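Local structure of putative ManD family dehydratase (Pantoea ananatis, 3T6C) at residues A[149-154]-A[172-177]; A[154-159]-A[230-235]; A[262-267]-A[290-295]; A[348-353]-A[373-378]. The protein dehydrates D-gluconate to 2-dehydro-3-deoxy-D-gluconate with low activity in a magnesium-dependent reaction, as a member of the mandelate racemase/muconate lactonizing enzyme family. One frame throughout, in Å; residues are numbered along the deposited sequence. Where two conformers were deposited one is given.

Contacts 1, 3 and 4 are buried and all reach the barrel sheet, whereas contact 2 is partly buried on the outer helical layer. Contact 1 pairs two neighbouring barrel strands, and contact 4 meets it through strand 374-375, which lies beside strand 145-151; both carry residues of the gluconate pocket. Contact 2 shares Ala154 with contact 1 and packs helices 156-168 and 219-237 over strand 173-176. Contact 3 joins two turns that lead into strands and lies beside a second subunit. The chemistry follows position: backbone ladder and cation stack in contact 1, a histidine face and aliphatic packing in contact 2, a carboxylate binding serines in contact 3, and substrate recognition in contact 4.

Contact 1 of 4, residues A[149-154]-A[172-177]; sequences VHTDGA and QYIRCQ
Val149, His150 and Thr151 pair in parallel with Ile174, Arg175 and Cys176, the two strands of a beta-alpha-beta crossover in the enolase-superfamily barrel, with helix 156-168 as the connection. Arg175 N donates to Val149 O (2.8 Å), and Thr151 N returns a bond to Arg175 O. The ladder runs on through Gln177 N to Thr151 O, while the first rung, from Val149 N to Tyr173 O, is weak. Arg175 O takes a second donor, Thr151 OG1 at 3.0 Å, because chi1 of 65° sets this hydroxyl between the backbone N and carbonyl carbon of its own residue. The same rotamer sends Thr151 CG2 against Ile174 CG2, a tight pair at 3.4 Å on the face covered by helix 156-168.

On the other face the guanidinium of Arg175 lies flat on the imidazole of His150, centres 3.7 Å apart and planes only 9° from parallel. A bend at chi3 (83°) lays the planar group against one face of the ring, with NH2 nearest ND1. Gln177 CD lies against the opposite face of the guanidinium, toward its rim, while Gln177 OE1 bonds Asp246 N. Both stacked groups continue into the gluconate site: His150 NE2 is hydrogen-bonded to Glu375 OE2, and Arg175 NH1 to the hydroxyl of Tyr181, the probable proton donor/acceptor. Two waters sit at the guanidinium edge, in its plane. One links Arg175 NE to Thr151 O; the other accepts from Arg175 NH2 at 3.0 Å and donates to Asp152 OD2 at 2.6 Å.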
loop_
_atom_site.group_PDB
_atom_site.type_symbol
_atom_site.label_atom_id
_atom_site.label_comp_id
_atom_site.label_asym_id
_atom_site.label_seq_id
_atom_site.Cartn_x
_atom_site.Cartn_y
_atom_site.Cartn_z
ATOM N N VAL A 149 30.995 -25.645 0.411
ATOM C CA VAL A 149 31.561 -26.304 1.550
ATOM C C VAL A 149 31.910 -25.257 2.602
ATOM O O VAL A 149 31.947 -24.057 2.325
ATOM C CB VAL A 149 32.816 -27.101 1.178
ATOM C CG1 VAL A 149 32.421 -28.379 0.405
ATOM C CG2 VAL A 149 33.836 -26.230 0.419
ATOM N N HIS A 150 32.144 -25.728 3.815
ATOM C CA HIS A 150 32.463 -24.847 4.963
ATOM C C HIS A 150 33.957 -24.688 5.180
ATOM O O HIS A 150 34.688 -25.693 5.284
ATOM C CB HIS A 150 31.906 -25.478 6.245
ATOM C CG HIS A 150 30.404 -25.590 6.293
ATOM N ND1 HIS A 150 29.749 -26.086 7.407
ATOM C CD2 HIS A 150 29.437 -25.289 5.391
ATOM C CE1 HIS A 150 28.444 -26.052 7.198
ATOM N NE2 HIS A 150 28.228 -25.600 5.975
ATOM N N THR A 151 34.407 -23.442 5.231
ATOM C CA THR A 151 35.731 -23.104 5.747
ATOM C C THR A 151 35.601 -22.216 6.981
ATOM O O THR A 151 34.639 -21.405 7.125
ATOM C CB THR A 151 36.658 -22.394 4.742
ATOM O OG1 THR A 151 36.121 -21.130 4.415
ATOM C CG2 THR A 151 36.853 -23.180 3.497
ATOM N N ASP A 152 36.579 -22.352 7.884
ATOM C CA ASP A 152 36.517 -21.605 9.118
ATOM C C ASP A 152 37.974 -21.421 9.539
ATOM O O ASP A 152 38.915 -21.937 8.885
ATOM C CB ASP A 152 35.766 -22.448 10.127
ATOM C CG ASP A 152 34.981 -21.631 11.132
ATOM O OD1 ASP A 152 35.583 -20.756 11.809
ATOM O OD2 ASP A 152 33.749 -21.883 11.256
ATOM N N GLY A 153 38.147 -20.751 10.661
ATOM C CA GLY A 153 39.468 -20.499 11.173
ATOM C C GLY A 153 39.412 -19.458 12.246
ATOM O O GLY A 153 38.435 -18.709 12.404
ATOM N N ALA A 154 40.506 -19.365 12.989
ATOM C CA ALA A 154 40.510 -18.480 14.121
ATOM C C ALA A 154 40.758 -17.013 13.713
ATOM O O ALA A 154 40.414 -16.082 14.443
ATOM C CB ALA A 154 41.570 -18.946 15.103
ATOM N N GLN A 172 34.009 -24.568 -6.021
ATOM C CA GLN A 172 33.833 -23.229 -6.597
ATOM C C GLN A 172 32.969 -22.265 -5.762
ATOM O O GLN A 172 32.799 -21.083 -6.139
ATOM C CB GLN A 172 33.293 -23.391 -8.011
ATOM C CG GLN A 172 34.231 -24.274 -8.835
ATOM C CD GLN A 172 33.771 -24.431 -10.288
ATOM O OE1 GLN A 172 32.782 -25.165 -10.597
ATOM N NE2 GLN A 172 34.495 -23.813 -11.163
ATOM N N TYR A 173 32.413 -22.781 -4.666
ATOM C CA TYR A 173 31.516 -22.048 -3.783
ATOM C C TYR A 173 31.919 -22.403 -2.379
ATOM O O TYR A 173 31.953 -23.605 -2.037
ATOM C CB TYR A 173 30.070 -22.495 -4.014
ATOM C CG TYR A 173 29.564 -22.287 -5.434
ATOM C CD1 TYR A 173 29.892 -23.193 -6.441
ATOM C CD2 TYR A 173 28.711 -21.215 -5.736
ATOM C CE1 TYR A 173 29.410 -23.021 -7.697
ATOM C CE2 TYR A 173 28.217 -21.059 -7.032
ATOM C CZ TYR A 173 28.589 -21.956 -7.980
ATOM O OH TYR A 173 28.108 -21.813 -9.270
ATOM N N ILE A 174 32.270 -21.389 -1.591
ATOM C CA ILE A 174 32.862 -21.621 -0.268
ATOM C C ILE A 174 32.238 -20.704 0.768
ATOM O O ILE A 174 32.249 -19.460 0.581
ATOM C CB ILE A 174 34.376 -21.389 -0.336
ATOM C CG1 ILE A 174 34.972 -22.394 -1.351
ATOM C CG2 ILE A 174 35.000 -21.657 1.049
ATOM C CD1 ILE A 174 36.367 -22.045 -1.736
ATOM N N ARG A 175 31.691 -21.292 1.845
ATOM C CA ARG A 175 31.195 -20.479 2.966
ATOM C C ARG A 175 32.372 -20.181 3.892
ATOM O O ARG A 175 33.098 -21.105 4.265
ATOM C CB ARG A 175 30.139 -21.238 3.743
ATOM C CG ARG A 175 29.483 -20.345 4.800
ATOM C CD ARG A 175 28.502 -21.140 5.643
ATOM N NE ARG A 175 29.204 -21.847 6.714
ATOM C CZ ARG A 175 28.549 -22.374 7.736
ATOM N NH1 ARG A 175 27.236 -22.294 7.771
ATOM N NH2 ARG A 175 29.194 -22.933 8.767
ATOM N N CYS A 176 32.533 -18.932 4.286
ATOM C CA CYS A 176 33.674 -18.491 5.143
ATOM C C CYS A 176 33.155 -17.888 6.430
ATOM O O CYS A 176 32.412 -16.902 6.390
ATOM C CB CYS A 176 34.540 -17.441 4.417
ATOM S SG CYS A 176 35.260 -18.153 2.887
ATOM N N GLN A 177 33.516 -18.515 7.564
ATOM C CA GLN A 177 33.209 -18.028 8.897
ATOM C C GLN A 177 34.541 -17.838 9.608
ATOM O O GLN A 177 35.557 -18.477 9.234
ATOM C CB GLN A 177 32.378 -19.079 9.656
ATOM C CG GLN A 177 31.133 -19.611 8.950
ATOM C CD GLN A 177 30.013 -18.593 8.757
ATOM O OE1 GLN A 177 29.556 -18.393 7.629
ATOM N NE2 GLN A 177 29.531 -18.004 9.857
HETATM O O HOH W 1 32.073 -22.239 7.023
HETATM O O HOH W 2 32.116 -23.124 9.605
#

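Contact 2 of 4, residues A[154-159]-A[230-235]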
loop_
_atom_site.group_PDB
_atom_site.type_symbol
_atom_site.label_atom_id
_atom_site.label_comp_id
_atom_site.label_asym_id
_atom_site.label_seq_id
_atom_site.Cartn_x
_atom_site.Cartn_y
_atom_site.Cartn_z
ATOM N N ALA A 154 40.506 -19.365 12.989
ATOM C CA ALA A 154 40.510 -18.480 14.121
ATOM C C ALA A 154 40.758 -17.013 13.713
ATOM O O ALA A 154 40.414 -16.082 14.443
ATOM C CB ALA A 154 41.570 -18.946 15.103
ATOM N N ASP A 155 41.402 -16.804 12.560
ATOM C CA ASP A 155 41.715 -15.458 12.091
ATOM C C ASP A 155 41.631 -15.416 10.556
ATOM O O ASP A 155 41.378 -16.464 9.921
ATOM C CB ASP A 155 43.069 -14.946 12.644
ATOM C CG ASP A 155 44.239 -15.738 12.170
ATOM O OD1 ASP A 155 44.168 -16.376 11.119
ATOM O OD2 ASP A 155 45.292 -15.710 12.849
ATOM N N GLU A 156 41.835 -14.242 9.954
ATOM C CA GLU A 156 41.619 -14.103 8.513
ATOM C C GLU A 156 42.590 -14.969 7.712
ATOM O O GLU A 156 42.229 -15.480 6.649
ATOM C CB GLU A 156 41.763 -12.632 8.109
ATOM C CG GLU A 156 40.828 -11.807 8.936
ATOM C CD GLU A 156 41.030 -10.341 8.780
ATOM O OE1 GLU A 156 40.222 -9.606 9.403
ATOM O OE2 GLU A 156 41.981 -9.940 8.037
ATOM N N VAL A 157 43.795 -15.156 8.217
ATOM C CA VAL A 157 44.784 -15.978 7.489
ATOM C C VAL A 157 44.412 -17.464 7.531
ATOM O O VAL A 157 44.507 -18.163 6.535
ATOM C CB VAL A 157 46.209 -15.733 8.027
ATOM C CG1 VAL A 157 47.184 -16.743 7.397
ATOM C CG2 VAL A 157 46.642 -14.315 7.664
ATOM N N GLU A 158 43.936 -17.952 8.671
ATOM C CA GLU A 158 43.524 -19.351 8.731
ATOM C C GLU A 158 42.339 -19.566 7.808
ATOM O O GLU A 158 42.244 -20.603 7.165
ATOM C CB GLU A 158 43.138 -19.752 10.158
ATOM C CG GLU A 158 44.359 -19.810 11.065
ATOM C CD GLU A 158 44.051 -20.486 12.395
ATOM O OE1 GLU A 158 42.888 -20.901 12.640
ATOM O OE2 GLU A 158 45.000 -20.612 13.200
ATOM N N VAL A 159 41.399 -18.615 7.793
ATOM C CA VAL A 159 40.228 -18.768 6.901
ATOM C C VAL A 159 40.702 -18.782 5.437
ATOM O O VAL A 159 40.277 -19.627 4.608
ATOM C CB VAL A 159 39.173 -17.657 7.134
ATOM C CG1 VAL A 159 37.973 -17.825 6.162
ATOM C CG2 VAL A 159 38.663 -17.739 8.548
ATOM N N PHE A 230 36.002 -10.403 4.645
ATOM C CA PHE A 230 35.766 -10.515 3.217
ATOM C C PHE A 230 36.629 -9.625 2.360
ATOM O O PHE A 230 37.009 -10.028 1.253
ATOM C CB PHE A 230 34.267 -10.501 2.855
ATOM C CG PHE A 230 33.596 -11.779 3.258
ATOM C CD1 PHE A 230 33.626 -12.856 2.405
ATOM C CD2 PHE A 230 33.042 -11.932 4.525
ATOM C CE1 PHE A 230 33.127 -14.077 2.791
ATOM C CE2 PHE A 230 32.506 -13.154 4.920
ATOM C CZ PHE A 230 32.541 -14.231 4.036
ATOM N N ASP A 231 37.016 -8.470 2.900
ATOM C CA ASP A 231 38.026 -7.654 2.187
ATOM C C ASP A 231 39.334 -8.439 2.037
ATOM O O ASP A 231 39.942 -8.466 0.940
ATOM C CB ASP A 231 38.247 -6.376 2.983
ATOM C CG ASP A 231 39.110 -5.361 2.253
ATOM O OD1 ASP A 231 38.689 -4.831 1.218
ATOM O OD2 ASP A 231 40.212 -5.094 2.724
ATOM N N HIS A 232 39.759 -9.110 3.109
ATOM C CA HIS A 232 41.021 -9.847 3.080
ATOM C C HIS A 232 40.883 -10.996 2.111
ATOM O O HIS A 232 41.793 -11.241 1.303
ATOM C CB HIS A 232 41.335 -10.396 4.477
ATOM C CG HIS A 232 42.504 -11.327 4.482
ATOM N ND1 HIS A 232 43.799 -10.863 4.472
ATOM C CD2 HIS A 232 42.583 -12.684 4.485
ATOM C CE1 HIS A 232 44.637 -11.889 4.489
ATOM N NE2 HIS A 232 43.927 -13.002 4.482
ATOM N N LEU A 233 39.766 -11.716 2.166
ATOM C CA LEU A 233 39.596 -12.881 1.291
ATOM C C LEU A 233 39.562 -12.481 -0.170
ATOM O O LEU A 233 40.143 -13.147 -0.984
ATOM C CB LEU A 233 38.333 -13.669 1.662
ATOM C CG LEU A 233 38.385 -14.342 3.044
ATOM C CD1 LEU A 233 36.997 -14.910 3.332
ATOM C CD2 LEU A 233 39.469 -15.451 3.131
ATOM N N ARG A 234 38.894 -11.376 -0.507
ATOM C CA ARG A 234 38.886 -10.934 -1.897
ATOM C C ARG A 234 40.274 -10.483 -2.337
ATOM O O ARG A 234 40.678 -10.733 -3.471
ATOM C CB ARG A 234 37.854 -9.832 -2.114
ATOM C CG ARG A 234 36.421 -10.357 -2.049
ATOM C CD ARG A 234 36.220 -11.412 -3.180
ATOM N NE ARG A 234 34.814 -11.783 -3.354
ATOM C CZ ARG A 234 34.364 -12.906 -3.893
ATOM N NH1 ARG A 234 35.195 -13.835 -4.387
ATOM N NH2 ARG A 234 33.060 -13.079 -3.997
ATOM N N ASN A 235 41.016 -9.832 -1.436
ATOM C CA ASN A 235 42.367 -9.374 -1.745
ATOM C C ASN A 235 43.281 -10.547 -2.075
ATOM O O ASN A 235 44.115 -10.464 -2.987
ATOM C CB ASN A 235 42.923 -8.590 -0.558
ATOM C CG ASN A 235 44.321 -8.022 -0.823
ATOM O OD1 ASN A 235 44.643 -7.642 -1.951
ATOM N ND2 ASN A 235 45.140 -7.952 0.212
#
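His232 NE2 is hydrogen-bonded to Glu160 OE1, one turn beyond Glu156 in helix 156-168, and the imidazole that carries it lies against Glu156 itself. No hydrogen bond crosses between the two segments. Instead the ring of His232 receives Glu156 CB over one face, a CH-pi contact with CB 4.1 Å from the ring centroid. With chi1 at 172°, CG of His232 stands opposite its backbone N and the ring reaches across to the first turn of the other helix, where CD2 lies 3.6 Å from Glu156 O. The extended Glu156 chain runs past the base of the ring, bringing OE2 to 3.6 Å from His232 CB. Asp155 is the N-cap of that first turn: its OD1 accepts from Glu158 N, met nearly along the C-O axis. Ala154 N donates to Glu158 OE1 at 2.9 Å, approaching from above the carboxylate plane. Deeper in, Val159 CG1 meets Leu233 CD2 at 4.1 Å, the two side chains crossing at about a right angle, and both rest on Cys176 of strand 173-176. Helices packed side by side over a common strand in this way form the outer layer of a beta/alpha barrel.

Contact 3 of 4, residues A[262-267]-A[290-295]; sequences ALEPYQ and SSTPIA
One carboxylate oxygen, Glu264 OE2, accepts two hydrogen bonds from consecutive residues of the other segment: Ser290 OG at 2.8 Å and the backbone N of Ser291 at 2.9 Å. The two donors arrive differently. Ser290 OG meets the anti lone pair of OE2, on the side away from OE1, whereas Ser291 N comes from well above the carboxylate plane, 58° out of it. Glu264 reaches them with a chain extended beyond CG, and the double hold probably fixes the rotation of the carboxylate and offsets part of its charge.

Ser290 OG is itself an acceptor, taking Thr292 N at 3.1 Å in an ST turn. Its chi1 of -174° places the hydroxyl opposite its own backbone N, where it can serve both the turn and the glutamate. Thr292 then packs its OG1 against the aliphatic part of Glu264, 3.3 Å from CG. A water joins the same two regions, donating to Leu263 O and to Thr292 OG1, and the threonine hydroxyl is also hydrogen-bonded to Ala260 O near the end of helix 253-262.

The site lies beside another subunit: Ser291 OG is hydrogen-bonded to Lys261 NZ of the second subunit, and Ser290 O to Gln289 NE2 of that subunit. Residues 264-266 form a short 3-10 turn leading toward strand 270-272, and residues 290-293 lead into strand 294-296. The contact thus joins two adjacent helix-to-strand connections at the end of the beta/alpha barrel remote from the active site.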
loop_
_atom_site.group_PDB
_atom_site.type_symbol
_atom_site.label_atom_id
_atom_site.label_comp_id
_atom_site.label_asym_id
_atom_site.label_seq_id
_atom_site.Cartn_x
_atom_site.Cartn_y
_atom_site.Cartn_z
ATOM N N ALA A 262 27.425 -3.391 3.883
ATOM C CA ALA A 262 28.895 -3.364 3.989
ATOM C C ALA A 262 29.568 -4.453 3.228
ATOM O O ALA A 262 30.739 -4.316 2.858
ATOM C CB ALA A 262 29.314 -3.429 5.467
ATOM N N LEU A 263 28.831 -5.524 2.969
ATOM C CA LEU A 263 29.401 -6.646 2.189
ATOM C C LEU A 263 29.260 -6.489 0.677
ATOM O O LEU A 263 29.819 -7.282 -0.063
ATOM C CB LEU A 263 28.703 -7.938 2.647
ATOM C CG LEU A 263 29.159 -8.399 4.044
ATOM C CD1 LEU A 263 28.301 -9.551 4.542
ATOM C CD2 LEU A 263 30.634 -8.858 4.014
ATOM N N GLU A 264 28.482 -5.526 0.230
ATOM C CA GLU A 264 28.228 -5.356 -1.211
ATOM C C GLU A 264 29.516 -5.297 -2.060
ATOM O O GLU A 264 29.557 -5.944 -3.086
ATOM C CB GLU A 264 27.364 -4.089 -1.423
ATOM C CG GLU A 264 25.922 -4.385 -1.115
ATOM C CD GLU A 264 25.002 -3.195 -1.179
ATOM O OE1 GLU A 264 25.369 -2.143 -1.784
ATOM O OE2 GLU A 264 23.876 -3.305 -0.648
ATOM N N PRO A 265 30.582 -4.586 -1.614
ATOM C CA PRO A 265 31.774 -4.537 -2.490
ATOM C C PRO A 265 32.431 -5.916 -2.675
ATOM O O PRO A 265 33.284 -6.027 -3.560
ATOM C CB PRO A 265 32.766 -3.676 -1.701
ATOM C CG PRO A 265 31.930 -2.908 -0.695
ATOM C CD PRO A 265 30.702 -3.728 -0.425
ATOM N N TYR A 266 32.134 -6.884 -1.822
ATOM C CA TYR A 266 32.800 -8.190 -1.884
ATOM C C TYR A 266 31.962 -9.220 -2.640
ATOM O O TYR A 266 32.437 -10.310 -2.902
ATOM C CB TYR A 266 33.153 -8.678 -0.453
ATOM C CG TYR A 266 33.827 -7.539 0.282
ATOM C CD1 TYR A 266 35.032 -6.987 -0.202
ATOM C CD2 TYR A 266 33.228 -6.967 1.379
ATOM C CE1 TYR A 266 35.631 -5.893 0.464
ATOM C CE2 TYR A 266 33.833 -5.890 2.037
ATOM C CZ TYR A 266 35.006 -5.357 1.554
ATOM O OH TYR A 266 35.558 -4.296 2.235
ATOM N N GLN A 267 30.759 -8.833 -3.065
ATOM C CA GLN A 267 29.922 -9.631 -3.978
ATOM C C GLN A 267 29.789 -11.082 -3.509
ATOM O O GLN A 267 30.165 -12.042 -4.192
ATOM C CB GLN A 267 30.420 -9.534 -5.418
ATOM C CG GLN A 267 30.191 -8.132 -5.983
ATOM C CD GLN A 267 30.847 -7.987 -7.324
ATOM O OE1 GLN A 267 30.253 -8.328 -8.349
ATOM N NE2 GLN A 267 32.094 -7.537 -7.327
ATOM N N SER A 290 19.753 -2.944 0.445
ATOM C CA SER A 290 20.931 -3.759 0.065
ATOM C C SER A 290 20.707 -4.620 -1.166
ATOM O O SER A 290 19.606 -5.145 -1.383
ATOM C CB SER A 290 21.320 -4.688 1.206
ATOM O OG SER A 290 22.542 -5.337 0.834
ATOM N N SER A 291 21.757 -4.742 -1.989
ATOM C CA SER A 291 21.795 -5.665 -3.134
ATOM C C SER A 291 22.617 -6.950 -2.872
ATOM O O SER A 291 22.881 -7.699 -3.816
ATOM C CB SER A 291 22.232 -4.902 -4.379
ATOM O OG SER A 291 23.447 -4.224 -4.083
ATOM N N THR A 292 23.087 -7.179 -1.636
ATOM C CA THR A 292 23.740 -8.462 -1.337
ATOM C C THR A 292 22.675 -9.570 -1.371
ATOM O O THR A 292 21.615 -9.428 -0.770
ATOM C CB THR A 292 24.354 -8.386 0.061
ATOM O OG1 THR A 292 25.511 -7.499 0.013
ATOM C CG2 THR A 292 24.724 -9.782 0.626
ATOM N N PRO A 293 22.918 -10.668 -2.100
ATOM C CA PRO A 293 21.873 -11.697 -2.112
ATOM C C PRO A 293 21.620 -12.314 -0.742
ATOM O O PRO A 293 22.589 -12.448 0.045
ATOM C CB PRO A 293 22.434 -12.749 -3.100
ATOM C CG PRO A 293 23.447 -11.985 -3.959
ATOM C CD PRO A 293 24.050 -11.001 -2.990
ATOM N N ILE A 294 20.369 -12.684 -0.468
ATOM C CA ILE A 294 19.965 -13.126 0.866
ATOM C C ILE A 294 19.418 -14.551 0.804
ATOM O O ILE A 294 18.594 -14.863 -0.033
ATOM C CB ILE A 294 18.862 -12.195 1.445
ATOM C CG1 ILE A 294 19.419 -10.761 1.635
ATOM C CG2 ILE A 294 18.331 -12.701 2.803
ATOM C CD1 ILE A 294 20.612 -10.650 2.581
ATOM N N ALA A 295 19.881 -15.402 1.723
ATOM C CA ALA A 295 19.324 -16.749 1.893
ATOM C C ALA A 295 18.670 -16.821 3.265
ATOM O O ALA A 295 19.202 -16.290 4.251
ATOM C CB ALA A 295 20.431 -17.813 1.817
HETATM O O HOH W 3 27.792 -8.953 -1.215
#

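Contact 4 of 4, residues A[348-353]-A[373-378]; sequences HSPGDI and IQEYTP. With GCO (D-gluconic acid), chain D.
Glu375 starts its approach at CB, 4.3 Å from Ser349 CB, where strand 374-375 of the beta/alpha barrel runs beside the active-site loop that follows strand 344-345. With CG anti to the backbone N (chi1 -171°) and the chain extended beyond it, the side chain reaches past Ser349 into the gluconate pocket. CG passes Ser349 O at 3.6 Å. The carboxylate then divides its two oxygens. OE1 accepts from Ser349 N at 2.9 Å, through an almost straight bond (174°) that meets it from above the carboxylate plane, and also forms a salt bridge with Arg319. OE2, which also bonds His150, lies 2.5 Å from gluconate O1A, while Pro350 CB packs nearby against the same O1A. The backbone of Ser349, with Arg319, thus probably helps to position a substrate-binding residue.

Waters fasten the two segments further along: one spans Ser349 OG and Glu375 O, another Ser349 O and Thr377 N. The loop itself grips the other end of the substrate. The Pro350 ring lies alongside the carboxylate and the sugar acid, CG against gluconate O5, with CD over one face of the His348 imidazole, toward its rim. His348, whose ND1 is hydrogen-bonded to His321, donates from NE2 to gluconate O5 at 2.8 Å. That hydroxyl donates to Asp352 OD1 at 2.7 Å, and gluconate O6 donates to Asp352 OD2 at 2.8 Å.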
loop_
_atom_site.group_PDB
_atom_site.type_symbol
_atom_site.label_atom_id
_atom_site.label_comp_id
_atom_site.label_asym_id
_atom_site.label_seq_id
_atom_site.Cartn_x
_atom_site.Cartn_y
_atom_site.Cartn_z
ATOM N N HIS A 348 19.050 -26.873 3.135
ATOM C CA HIS A 348 19.981 -27.076 4.288
ATOM C C HIS A 348 20.496 -28.513 4.322
ATOM O O HIS A 348 19.709 -29.481 4.181
ATOM C CB HIS A 348 19.191 -26.704 5.536
ATOM C CG HIS A 348 19.896 -26.971 6.846
ATOM N ND1 HIS A 348 19.637 -28.107 7.589
ATOM C CD2 HIS A 348 20.789 -26.245 7.567
ATOM C CE1 HIS A 348 20.358 -28.078 8.706
ATOM N NE2 HIS A 348 21.036 -26.947 8.735
ATOM N N SER A 349 21.828 -28.651 4.343
ATOM C CA SER A 349 22.424 -29.993 4.352
ATOM C C SER A 349 23.820 -30.069 4.988
ATOM O O SER A 349 24.792 -30.267 4.260
ATOM C CB SER A 349 22.481 -30.462 2.901
ATOM O OG SER A 349 22.592 -31.880 2.879
ATOM N N PRO A 350 23.932 -29.878 6.281
ATOM C CA PRO A 350 25.094 -29.954 7.160
ATOM C C PRO A 350 25.198 -31.416 7.661
ATOM O O PRO A 350 24.988 -32.366 6.914
ATOM C CB PRO A 350 24.785 -28.920 8.231
ATOM C CG PRO A 350 23.402 -29.097 8.450
ATOM C CD PRO A 350 22.761 -29.536 7.095
ATOM N N GLY A 351 25.791 -31.586 8.810
ATOM C CA GLY A 351 25.880 -32.922 9.376
ATOM C C GLY A 351 24.574 -33.484 9.907
ATOM O O GLY A 351 24.477 -34.721 9.949
ATOM N N ASP A 352 23.598 -32.643 10.311
ATOM C CA ASP A 352 22.441 -33.312 10.897
ATOM C C ASP A 352 21.369 -33.394 9.831
ATOM O O ASP A 352 20.278 -32.797 9.897
ATOM C CB ASP A 352 21.911 -32.449 12.077
ATOM C CG ASP A 352 21.789 -30.950 11.785
ATOM O OD1 ASP A 352 22.683 -30.303 11.190
ATOM O OD2 ASP A 352 20.755 -30.365 12.184
ATOM N N ILE A 353 21.571 -34.427 9.030
ATOM C CA ILE A 353 20.673 -34.876 8.001
ATOM C C ILE A 353 21.172 -36.277 7.675
ATOM O O ILE A 353 22.380 -36.456 7.590
ATOM C CB ILE A 353 20.700 -33.926 6.810
ATOM C CG1 ILE A 353 19.715 -34.407 5.731
ATOM C CG2 ILE A 353 22.107 -33.735 6.186
ATOM C CD1 ILE A 353 19.523 -33.369 4.573
ATOM N N ILE A 373 22.167 -23.803 -5.136
ATOM C CA ILE A 373 23.435 -24.388 -4.704
ATOM C C ILE A 373 23.095 -25.515 -3.731
ATOM O O ILE A 373 22.003 -25.491 -3.139
ATOM C CB ILE A 373 24.378 -23.299 -4.088
ATOM C CG1 ILE A 373 25.804 -23.836 -3.965
ATOM C CG2 ILE A 373 23.877 -22.874 -2.698
ATOM C CD1 ILE A 373 26.452 -24.117 -5.365
ATOM N N GLN A 374 24.025 -26.471 -3.557
ATOM C CA GLN A 374 23.803 -27.498 -2.512
ATOM C C GLN A 374 24.923 -27.507 -1.475
ATOM O O GLN A 374 26.049 -27.887 -1.768
ATOM C CB GLN A 374 23.711 -28.883 -3.161
ATOM C CG GLN A 374 23.277 -30.008 -2.167
ATOM C CD GLN A 374 22.058 -29.587 -1.338
ATOM O OE1 GLN A 374 22.206 -29.250 -0.140
ATOM N NE2 GLN A 374 20.882 -29.532 -1.961
ATOM N N GLU A 375 24.590 -27.107 -0.250
ATOM C CA GLU A 375 25.478 -27.258 0.892
ATOM C C GLU A 375 25.921 -28.696 1.021
ATOM O O GLU A 375 25.093 -29.600 0.828
ATOM C CB GLU A 375 24.678 -26.903 2.136
ATOM C CG GLU A 375 25.540 -26.803 3.392
ATOM C CD GLU A 375 24.762 -26.277 4.574
ATOM O OE1 GLU A 375 23.533 -26.292 4.573
ATOM O OE2 GLU A 375 25.399 -25.830 5.557
ATOM N N TYR A 376 27.189 -28.908 1.382
ATOM C CA TYR A 376 27.661 -30.267 1.527
ATOM C C TYR A 376 28.655 -30.356 2.665
ATOM O O TYR A 376 29.565 -29.528 2.764
ATOM C CB TYR A 376 28.354 -30.651 0.232
ATOM C CG TYR A 376 28.958 -32.029 0.292
ATOM C CD1 TYR A 376 28.142 -33.130 0.251
ATOM C CD2 TYR A 376 30.333 -32.190 0.373
ATOM C CE1 TYR A 376 28.678 -34.387 0.298
ATOM C CE2 TYR A 376 30.892 -33.471 0.421
ATOM C CZ TYR A 376 30.042 -34.526 0.387
ATOM O OH TYR A 376 30.553 -35.804 0.435
ATOM N N THR A 377 28.503 -31.373 3.516
ATOM C CA THR A 377 29.596 -31.682 4.450
ATOM C C THR A 377 29.949 -33.135 4.249
ATOM O O THR A 377 29.087 -34.002 4.033
ATOM C CB THR A 377 29.239 -31.405 5.936
ATOM O OG1 THR A 377 28.065 -32.116 6.251
ATOM C CG2 THR A 377 28.976 -29.950 6.205
ATOM N N PRO A 378 31.242 -33.427 4.259
ATOM C CA PRO A 378 31.650 -34.767 3.846
ATOM C C PRO A 378 31.031 -35.882 4.711
ATOM O O PRO A 378 30.756 -35.692 5.901
ATOM C CB PRO A 378 33.184 -34.741 3.960
ATOM C CG PRO A 378 33.562 -33.383 4.458
ATOM C CD PRO A 378 32.356 -32.482 4.434
HETATM C C1 GCO D . 24.014 -24.438 8.281
HETATM C C2 GCO D . 23.329 -24.374 9.594
HETATM C C3 GCO D . 23.776 -25.420 10.597
HETATM C C4 GCO D . 22.839 -25.457 11.787
HETATM C C5 GCO D . 22.679 -26.877 12.270
HETATM C C6 GCO D . 21.734 -27.013 13.451
HETATM O O1A GCO D . 24.529 -25.508 7.841
HETATM O O1B GCO D . 23.944 -23.417 7.521
HETATM O O2 GCO D . 23.274 -23.037 10.016
HETATM O O3 GCO D . 25.066 -25.084 10.954
HETATM O O4 GCO D . 23.400 -24.646 12.804
HETATM O O5 GCO D . 22.208 -27.642 11.223
HETATM O O6 GCO D . 21.540 -28.341 13.897
HETATM O O HOH W 4 24.617 -32.344 0.967
HETATM O O HOH W 5 25.949 -32.964 3.496
#